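Local coordinates for hypothetical protein Atu0741 (Agrobacterium tumefaciens str. C58, PDB 1ZHV), which is of unknown function but carries tandem domains of the ACT clan, a class that in other proteins often binds small ligands such as amino acids, at residues Leu6-Gly11 against Ser63-Gln68; Pro25-Gly30 against Leu43-Leu48; Ser84-Asn89 against Asp116-Ala121. One frame throughout, in Å; residues are numbered along the deposited sequence.

Overall arrangement
From the N terminus, residues 6-11, which run from strand 5-8 into the following loop, pair with 63-68 of strand 57-67; interaction 1 thereby closes a loop of 51 intervening residues. Nested inside that loop is interaction 2, where residues 25-30, between strands 13-18 and 35-38, pack on strand 43-48. The two contacts touch where Gly11 meets Leu48, and both reach the same mixed sheet. Interaction 3 follows in series, joining the ends of helices 78-87 and 111-120, and it meets interaction 1 through Leu118 and Leu6. Interactions 2 and 3 lie on opposite sides of the chain's centre, their nearest atoms about 15 Å apart, with interaction 1 touching both.

Interaction 1 of 3, residues Leu6-Gly11 against Ser63-Gln68; sequences LKILNG and SCFKFQ
With CG anti to its carbonyl carbon (chi1 -73°), Phe65 lays its ring beside Ile8, whose CG1 stands anti to the backbone N (chi1 -162°) and so reaches over one ring face. Ile8 CG1 lies 4.1 Å from the centroid of the Phe65 ring, a CH-pi contact offset toward the rim, while Ile8 CB touches Phe65 CE2 at 3.7 Å. Leu6 CB adds an apolar contact to Phe65 CD2. The backbones form an antiparallel ladder in which Lys7 and Lys66 are the hydrogen-bonded pair: Lys7 N donates to Lys66 O at 2.9 Å, almost straight at 172°, and Lys66 N returns a bond to Lys7 O at 2.8 Å. This ladder joins the N-terminal strand 5-8 to strand 57-67 of the ACT-domain region, and helix 111-120 covers the face bearing Leu6, Ile8 and Phe65. On the other face the extended Lys7 chain runs beside the bent Lys66 chain, Lys7 CD lying 4.2 Å from Lys66 CE. Further on, Leu9 N bonds to Cys64 O at 2.8 Å, and Leu9 CD2 rests 3.9 Å from Cys64 SG. A bound water bridges the diverging chains, accepting from Cys64 N and donating to Leu9 O and Gly11 O.

Interaction 2 of 3, residues Pro25-Gly30 against Leu43-Leu48; sequences PAWADG and LSIVCL
The backbone from Ala26 to Ala28 curls as in a helix but does not build up a helix's bonding pattern; a bond from Ala28 N to Pro25 O at 3.2 Å holds the turn, which lies over strand 43-48 with no hydrogen bond between the two segments. Ile45 is the central side chain. Its CG1 is anti to the carbonyl carbon (chi1 -62°) and the chain continues extended, so that CD1 meets the proline ring tip to tip, Ile45 CD1 lying 3.5 Å from Pro25 CD and equally close to Pro25 CG. Ile45 CD1 also reaches Ala28 CB at 3.9 Å and approaches Trp27 CH2, while the CG2 branch of Ile45 touches Trp27 CZ3 at 3.8 Å. Trp27 takes the crowded first torsion, CG between the backbone N and the carbonyl carbon (chi1 55°), which swings the indole back across its own turn: Pro25 CG sits 3.4 Å above one face of the ring, offset toward the rim. Cys47 has the same kind of first torsion (chi1 68°) and brings its sulfur in at the indole edge, in the ring plane, with Cys47 SG 3.7 Å from Trp27 CZ3; this is a sulfur-aromatic contact. The carbonyls of Trp27 and Ala28 both accept hydrogen bonds from the side chain of Arg51. The contact lies in the N-terminal ACT-like region, where strand 43-48 runs between strands 13-18 and 35-38, and the turn packs across all three, Pro25 on Leu18, Trp27 on Ala16 and Ala28 on Ile36.

Interaction 3 of 3, residues Ser84-Asn89 against Asp116-Ala121; sequences SPLSTN and DLLANA
The C-terminal parts of helices 78-87 and 111-120, the two helices of the beta-alpha-beta-beta-alpha-beta ACT domain, meet here mainly through leucine and proline side chains, with no hydrogen bond between them. The well-packed part is built on Leu86, Leu118, Leu117 and Pro85. Buried Leu86 and Leu118 each have CG anti to the carbonyl carbon and an extended second torsion, and the two cross at about a right angle, with Leu86 CG 4.1 Å from Leu118 CD2. The same methyl of Leu118 meets the ring of Pro85 at CG. Leu117 points at the first helix, its CD1 lying 4.1 Å from Leu86 CD2 and close to the carbonyl oxygen of Pro85. Leu86 also packs on Ile91 and Ile93, which extends the apolar layer beyond the helix pair.

The solvent side contributes less surface. Ala121, just beyond helix 111-120, sets its CB 4.0 Å from Pro85 CG at the margin. Exposed Asn89 lies obliquely across Leu117, Asn89 CB 3.8 Å from Leu117 CD1 and the amide beside the other methyl. That amide is fixed by its own chain: Asn89 ND2 donates to Pro85 O at 2.7 Å, on a lone pair in the carbonyl plane, with an N-H...O angle of 167°.

Interaction 1 of 3, residues Leu6-Gly11 against Ser63-Gln68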
loop_
_atom_site.group_PDB
_atom_site.type_symbol
_atom_site.label_atom_id
_atom_site.label_comp_id
_atom_site.label_asym_id
_atom_site.label_seq_id
_atom_site.Cartn_x
_atom_site.Cartn_y
_atom_site.Cartn_z
ATOM N N LEU A 6 -4.346 -1.619 11.423
ATOM C CA LEU A 6 -4.058 -1.828 10.008
ATOM C C LEU A 6 -4.715 -3.101 9.506
ATOM O O LEU A 6 -4.575 -4.167 10.105
ATOM C CB LEU A 6 -2.548 -1.898 9.757
ATOM C CG LEU A 6 -1.749 -0.629 10.065
ATOM C CD1 LEU A 6 -1.340 -0.629 11.531
ATOM C CD2 LEU A 6 -0.515 -0.576 9.172
ATOM N N LYS A 7 -5.420 -2.986 8.388
ATOM C CA LYS A 7 -6.120 -4.119 7.805
ATOM C C LYS A 7 -5.459 -4.533 6.501
ATOM O O LYS A 7 -5.361 -3.745 5.562
ATOM C CB LYS A 7 -7.578 -3.734 7.553
ATOM C CG LYS A 7 -8.428 -4.820 6.935
ATOM C CD LYS A 7 -9.833 -4.313 6.661
ATOM C CE LYS A 7 -10.708 -5.416 6.087
ATOM N NZ LYS A 7 -12.088 -4.934 5.797
ATOM N N ILE A 8 -5.010 -5.780 6.436
ATOM C CA ILE A 8 -4.361 -6.247 5.227
ATOM C C ILE A 8 -5.394 -6.459 4.126
ATOM O O ILE A 8 -6.555 -6.777 4.400
ATOM C CB ILE A 8 -3.593 -7.570 5.498
ATOM C CG1 ILE A 8 -2.575 -7.824 4.385
ATOM C CG2 ILE A 8 -4.570 -8.742 5.572
ATOM C CD1 ILE A 8 -1.633 -8.975 4.673
ATOM N N LEU A 9 -4.978 -6.231 2.885
ATOM C CA LEU A 9 -5.844 -6.460 1.736
ATOM C C LEU A 9 -5.360 -7.732 1.057
ATOM O O LEU A 9 -4.174 -8.070 1.115
ATOM C CB LEU A 9 -5.779 -5.300 0.726
ATOM C CG LEU A 9 -6.507 -3.988 1.022
ATOM C CD1 LEU A 9 -5.878 -3.299 2.226
ATOM C CD2 LEU A 9 -6.419 -3.085 -0.204
ATOM N N ASN A 10 -6.291 -8.431 0.419
ATOM C CA ASN A 10 -5.975 -9.650 -0.302
ATOM C C ASN A 10 -5.331 -9.277 -1.634
ATOM O O ASN A 10 -5.536 -8.166 -2.131
ATOM C CB ASN A 10 -7.251 -10.458 -0.575
ATOM C CG ASN A 10 -6.965 -11.758 -1.288
ATOM O OD1 ASN A 10 -6.186 -12.575 -0.801
ATOM N ND2 ASN A 10 -7.575 -11.954 -2.450
ATOM N N GLY A 11 -4.540 -10.189 -2.196
ATOM C CA GLY A 11 -3.932 -9.936 -3.491
ATOM C C GLY A 11 -2.513 -9.406 -3.524
ATOM O O GLY A 11 -2.009 -8.821 -2.562
ATOM N N SER A 63 2.335 -5.891 -1.036
ATOM C CA SER A 63 1.157 -6.195 -0.227
ATOM C C SER A 63 0.635 -4.858 0.286
ATOM O O SER A 63 1.422 -3.957 0.590
ATOM C CB SER A 63 1.526 -7.099 0.952
ATOM O OG SER A 63 1.978 -8.366 0.497
ATOM N N CYS A 64 -0.685 -4.739 0.391
ATOM C CA CYS A 64 -1.315 -3.496 0.816
ATOM C C CYS A 64 -2.088 -3.580 2.128
ATOM O O CYS A 64 -2.751 -4.580 2.413
ATOM C CB CYS A 64 -2.246 -3.015 -0.300
ATOM S SG CYS A 64 -2.934 -1.369 -0.078
ATOM N N PHE A 65 -1.991 -2.510 2.915
ATOM C CA PHE A 65 -2.686 -2.388 4.200
ATOM C C PHE A 65 -3.483 -1.096 4.209
ATOM O O PHE A 65 -3.030 -0.076 3.694
ATOM C CB PHE A 65 -1.714 -2.300 5.380
ATOM C CG PHE A 65 -1.030 -3.582 5.714
ATOM C CD1 PHE A 65 0.142 -3.947 5.066
ATOM C CD2 PHE A 65 -1.544 -4.415 6.704
ATOM C CE1 PHE A 65 0.802 -5.127 5.403
ATOM C CE2 PHE A 65 -0.892 -5.597 7.049
ATOM C CZ PHE A 65 0.282 -5.953 6.400
ATOM N N LYS A 66 -4.662 -1.138 4.816
ATOM C CA LYS A 66 -5.488 0.050 4.934
ATOM C C LYS A 66 -5.422 0.535 6.377
ATOM O O LYS A 66 -5.499 -0.276 7.303
ATOM C CB LYS A 66 -6.943 -0.276 4.592
ATOM C CG LYS A 66 -7.889 0.910 4.747
ATOM C CD LYS A 66 -9.323 0.483 4.498
ATOM C CE LYS A 66 -9.891 -0.234 5.705
ATOM N NZ LYS A 66 -10.064 0.709 6.847
ATOM N N PHE A 67 -5.240 1.840 6.573
ATOM C CA PHE A 67 -5.246 2.400 7.927
ATOM C C PHE A 67 -6.747 2.440 8.238
ATOM O O PHE A 67 -7.518 3.064 7.502
ATOM C CB PHE A 67 -4.684 3.827 7.950
ATOM C CG PHE A 67 -3.177 3.908 7.921
ATOM C CD1 PHE A 67 -2.434 3.213 6.974
ATOM C CD2 PHE A 67 -2.505 4.741 8.811
ATOM C CE1 PHE A 67 -1.047 3.354 6.915
ATOM C CE2 PHE A 67 -1.125 4.888 8.760
ATOM C CZ PHE A 67 -0.391 4.193 7.808
ATOM N N GLN A 68 -7.148 1.792 9.329
ATOM C CA GLN A 68 -8.560 1.676 9.712
ATOM C C GLN A 68 -9.276 2.631 10.665
ATOM O O GLN A 68 -8.670 3.388 11.437
ATOM C CB GLN A 68 -8.810 0.275 10.251
ATOM C CG GLN A 68 -8.837 -0.816 9.223
ATOM C CD GLN A 68 -9.096 -2.157 9.863
ATOM O OE1 GLN A 68 -8.299 -2.630 10.666
ATOM N NE2 GLN A 68 -10.219 -2.773 9.524
HETATM O O HOH W 1 -2.240 -6.953 -0.418
HETATM O O HOH W 2 -0.166 -9.941 -0.631
#

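Interaction 2 of 3, residues Pro25-Gly30 against Leu43-Leu48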
loop_
_atom_site.group_PDB
_atom_site.type_symbol
_atom_site.label_atom_id
_atom_site.label_comp_id
_atom_site.label_asym_id
_atom_site.label_seq_id
_atom_site.Cartn_x
_atom_site.Cartn_y
_atom_site.Cartn_z
ATOM N N PRO A 25 -4.681 3.707 -18.842
ATOM C CA PRO A 25 -5.008 2.440 -19.499
ATOM C C PRO A 25 -6.295 1.815 -18.976
ATOM O O PRO A 25 -6.695 2.049 -17.832
ATOM C CB PRO A 25 -3.780 1.579 -19.211
ATOM C CG PRO A 25 -3.365 2.063 -17.853
ATOM C CD PRO A 25 -3.471 3.567 -18.011
ATOM N N ALA A 26 -6.933 1.017 -19.827
ATOM C CA ALA A 26 -8.182 0.356 -19.479
ATOM C C ALA A 26 -8.009 -0.658 -18.358
ATOM O O ALA A 26 -8.966 -0.984 -17.663
ATOM C CB ALA A 26 -8.764 -0.329 -20.708
ATOM N N TRP A 27 -6.789 -1.156 -18.184
ATOM C CA TRP A 27 -6.526 -2.149 -17.150
ATOM C C TRP A 27 -6.246 -1.565 -15.770
ATOM O O TRP A 27 -6.165 -2.306 -14.793
ATOM C CB TRP A 27 -5.343 -3.038 -17.554
ATOM C CG TRP A 27 -4.079 -2.296 -17.890
ATOM C CD1 TRP A 27 -3.608 -2.007 -19.136
ATOM C CD2 TRP A 27 -3.121 -1.762 -16.966
ATOM N NE1 TRP A 27 -2.416 -1.329 -19.052
ATOM C CE2 TRP A 27 -2.093 -1.165 -17.731
ATOM C CE3 TRP A 27 -3.032 -1.729 -15.566
ATOM C CZ2 TRP A 27 -0.984 -0.540 -17.144
ATOM C CZ3 TRP A 27 -1.933 -1.107 -14.983
ATOM C CH2 TRP A 27 -0.923 -0.522 -15.773
ATOM N N ALA A 28 -6.109 -0.247 -15.685
ATOM C CA ALA A 28 -5.791 0.400 -14.415
ATOM C C ALA A 28 -6.880 0.303 -13.359
ATOM O O ALA A 28 -6.650 -0.216 -12.263
ATOM C CB ALA A 28 -5.432 1.860 -14.650
ATOM N N ASP A 29 -8.063 0.809 -13.681
ATOM C CA ASP A 29 -9.159 0.779 -12.732
ATOM C C ASP A 29 -9.863 -0.573 -12.779
ATOM O O ASP A 29 -10.206 -1.080 -13.850
ATOM C CB ASP A 29 -10.139 1.915 -13.034
ATOM C CG ASP A 29 -11.006 2.261 -11.844
ATOM O OD1 ASP A 29 -11.213 1.376 -10.988
ATOM O OD2 ASP A 29 -11.489 3.409 -11.768
ATOM N N GLY A 30 -10.078 -1.148 -11.605
ATOM C CA GLY A 30 -10.742 -2.433 -11.513
ATOM C C GLY A 30 -11.001 -2.692 -10.049
ATOM O O GLY A 30 -11.160 -1.751 -9.268
ATOM N N LEU A 43 3.456 8.597 -15.086
ATOM C CA LEU A 43 2.076 8.181 -14.867
ATOM C C LEU A 43 2.313 6.876 -14.111
ATOM O O LEU A 43 2.719 5.864 -14.689
ATOM C CB LEU A 43 1.320 7.911 -16.167
ATOM C CG LEU A 43 -0.070 7.311 -15.909
ATOM C CD1 LEU A 43 -0.906 8.270 -15.078
ATOM C CD2 LEU A 43 -0.768 7.008 -17.220
ATOM N N SER A 44 2.094 6.926 -12.803
ATOM C CA SER A 44 2.318 5.787 -11.925
ATOM C C SER A 44 1.000 5.106 -11.595
ATOM O O SER A 44 0.023 5.774 -11.293
ATOM C CB SER A 44 2.999 6.283 -10.645
ATOM O OG SER A 44 3.232 5.235 -9.727
ATOM N N ILE A 45 0.974 3.779 -11.654
ATOM C CA ILE A 45 -0.249 3.042 -11.357
ATOM C C ILE A 45 -0.039 1.871 -10.409
ATOM O O ILE A 45 0.735 0.959 -10.692
ATOM C CB ILE A 45 -0.906 2.504 -12.653
ATOM C CG1 ILE A 45 -1.294 3.680 -13.558
ATOM C CG2 ILE A 45 -2.117 1.632 -12.309
ATOM C CD1 ILE A 45 -1.837 3.272 -14.912
ATOM N N VAL A 46 -0.727 1.904 -9.273
ATOM C CA VAL A 46 -0.663 0.805 -8.323
ATOM C C VAL A 46 -1.979 0.056 -8.463
ATOM O O VAL A 46 -3.047 0.660 -8.395
ATOM C CB VAL A 46 -0.552 1.295 -6.868
ATOM C CG1 VAL A 46 -0.547 0.100 -5.914
ATOM C CG2 VAL A 46 0.707 2.125 -6.699
ATOM N N CYS A 47 -1.906 -1.252 -8.684
ATOM C CA CYS A 47 -3.105 -2.071 -8.802
ATOM C C CYS A 47 -2.706 -3.532 -8.729
ATOM O O CYS A 47 -1.521 -3.855 -8.659
ATOM C CB CYS A 47 -3.840 -1.786 -10.120
ATOM S SG CYS A 47 -3.002 -2.288 -11.639
ATOM N N LEU A 48 -3.696 -4.416 -8.725
ATOM C CA LEU A 48 -3.414 -5.842 -8.663
ATOM C C LEU A 48 -2.520 -6.225 -9.837
ATOM O O LEU A 48 -2.795 -5.874 -10.983
ATOM C CB LEU A 48 -4.725 -6.634 -8.686
ATOM C CG LEU A 48 -5.540 -6.517 -7.392
ATOM C CD1 LEU A 48 -6.910 -7.148 -7.567
ATOM C CD2 LEU A 48 -4.781 -7.198 -6.263
#

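Interaction 3 of 3, residues Ser84-Asn89 against Asp116-Ala121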
loop_
_atom_site.group_PDB
_atom_site.type_symbol
_atom_site.label_atom_id
_atom_site.label_comp_id
_atom_site.label_asym_id
_atom_site.label_seq_id
_atom_site.Cartn_x
_atom_site.Cartn_y
_atom_site.Cartn_z
ATOM N N SER A 84 7.669 4.848 10.873
ATOM C CA SER A 84 8.919 4.970 11.626
ATOM C C SER A 84 9.538 3.610 11.965
ATOM O O SER A 84 10.720 3.377 11.698
ATOM C CB SER A 84 8.697 5.769 12.912
ATOM O OG SER A 84 9.928 5.951 13.599
ATOM N N PRO A 85 8.757 2.694 12.563
ATOM C CA PRO A 85 9.344 1.386 12.889
ATOM C C PRO A 85 9.760 0.564 11.673
ATOM O O PRO A 85 10.623 -0.308 11.768
ATOM C CB PRO A 85 8.254 0.706 13.721
ATOM C CG PRO A 85 6.990 1.390 13.288
ATOM C CD PRO A 85 7.403 2.825 13.125
ATOM N N LEU A 86 9.156 0.843 10.525
ATOM C CA LEU A 86 9.499 0.111 9.314
ATOM C C LEU A 86 10.751 0.684 8.648
ATOM O O LEU A 86 11.718 -0.034 8.383
ATOM C CB LEU A 86 8.320 0.137 8.331
ATOM C CG LEU A 86 7.010 -0.465 8.854
ATOM C CD1 LEU A 86 5.933 -0.391 7.778
ATOM C CD2 LEU A 86 7.252 -1.917 9.282
ATOM N N SER A 87 10.735 1.990 8.398
ATOM C CA SER A 87 11.854 2.660 7.747
ATOM C C SER A 87 13.158 2.591 8.531
ATOM O O SER A 87 14.231 2.465 7.937
ATOM C CB SER A 87 11.496 4.119 7.464
ATOM O OG SER A 87 10.431 4.199 6.533
ATOM N N THR A 88 13.068 2.671 9.854
ATOM C CA THR A 88 14.259 2.614 10.698
ATOM C C THR A 88 14.808 1.195 10.760
ATOM O O THR A 88 15.930 0.977 11.216
ATOM C CB THR A 88 13.962 3.090 12.136
ATOM O OG1 THR A 88 12.942 2.270 12.715
ATOM C CG2 THR A 88 13.501 4.542 12.134
ATOM N N ASN A 89 14.030 0.229 10.283
ATOM C CA ASN A 89 14.475 -1.159 10.309
ATOM C C ASN A 89 14.617 -1.833 8.943
ATOM O O ASN A 89 14.391 -3.035 8.800
ATOM C CB ASN A 89 13.562 -1.970 11.235
ATOM C CG ASN A 89 13.768 -1.614 12.702
ATOM O OD1 ASN A 89 14.845 -1.843 13.264
ATOM N ND2 ASN A 89 12.751 -1.037 13.323
ATOM N N ASP A 116 5.670 -8.050 12.618
ATOM C CA ASP A 116 6.349 -8.118 13.912
ATOM C C ASP A 116 6.710 -6.720 14.403
ATOM O O ASP A 116 6.494 -6.391 15.567
ATOM C CB ASP A 116 7.634 -8.956 13.837
ATOM C CG ASP A 116 7.364 -10.439 13.698
ATOM O OD1 ASP A 116 6.277 -10.896 14.117
ATOM O OD2 ASP A 116 8.252 -11.151 13.186
ATOM N N LEU A 117 7.254 -5.902 13.507
ATOM C CA LEU A 117 7.657 -4.550 13.863
ATOM C C LEU A 117 6.486 -3.658 14.243
ATOM O O LEU A 117 6.581 -2.891 15.196
ATOM C CB LEU A 117 8.438 -3.914 12.712
ATOM C CG LEU A 117 9.796 -4.558 12.407
ATOM C CD1 LEU A 117 10.337 -3.987 11.112
ATOM C CD2 LEU A 117 10.770 -4.315 13.554
ATOM N N LEU A 118 5.383 -3.759 13.512
ATOM C CA LEU A 118 4.228 -2.927 13.821
ATOM C C LEU A 118 3.573 -3.335 15.139
ATOM O O LEU A 118 3.133 -2.480 15.907
ATOM C CB LEU A 118 3.212 -2.977 12.679
ATOM C CG LEU A 118 3.714 -2.321 11.389
ATOM C CD1 LEU A 118 2.671 -2.468 10.295
ATOM C CD2 LEU A 118 4.017 -0.850 11.646
ATOM N N ALA A 119 3.508 -4.632 15.410
ATOM C CA ALA A 119 2.913 -5.086 16.664
ATOM C C ALA A 119 3.759 -4.609 17.842
ATOM O O ALA A 119 3.234 -4.110 18.837
ATOM C CB ALA A 119 2.797 -6.602 16.679
ATOM N N ASN A 120 5.076 -4.750 17.731
ATOM C CA ASN A 120 5.958 -4.316 18.809
ATOM C C ASN A 120 5.803 -2.815 19.056
ATOM O O ASN A 120 5.951 -2.342 20.186
ATOM C CB ASN A 120 7.416 -4.656 18.475
ATOM C CG ASN A 120 7.713 -6.153 18.596
ATOM O OD1 ASN A 120 8.822 -6.606 18.295
ATOM N ND2 ASN A 120 6.726 -6.920 19.044
ATOM N N ALA A 121 5.478 -2.076 17.995
ATOM C CA ALA A 121 5.292 -0.629 18.083
ATOM C C ALA A 121 3.928 -0.253 18.677
ATOM O O ALA A 121 3.616 0.927 18.847
ATOM C CB ALA A 121 5.464 -0.001 16.699
#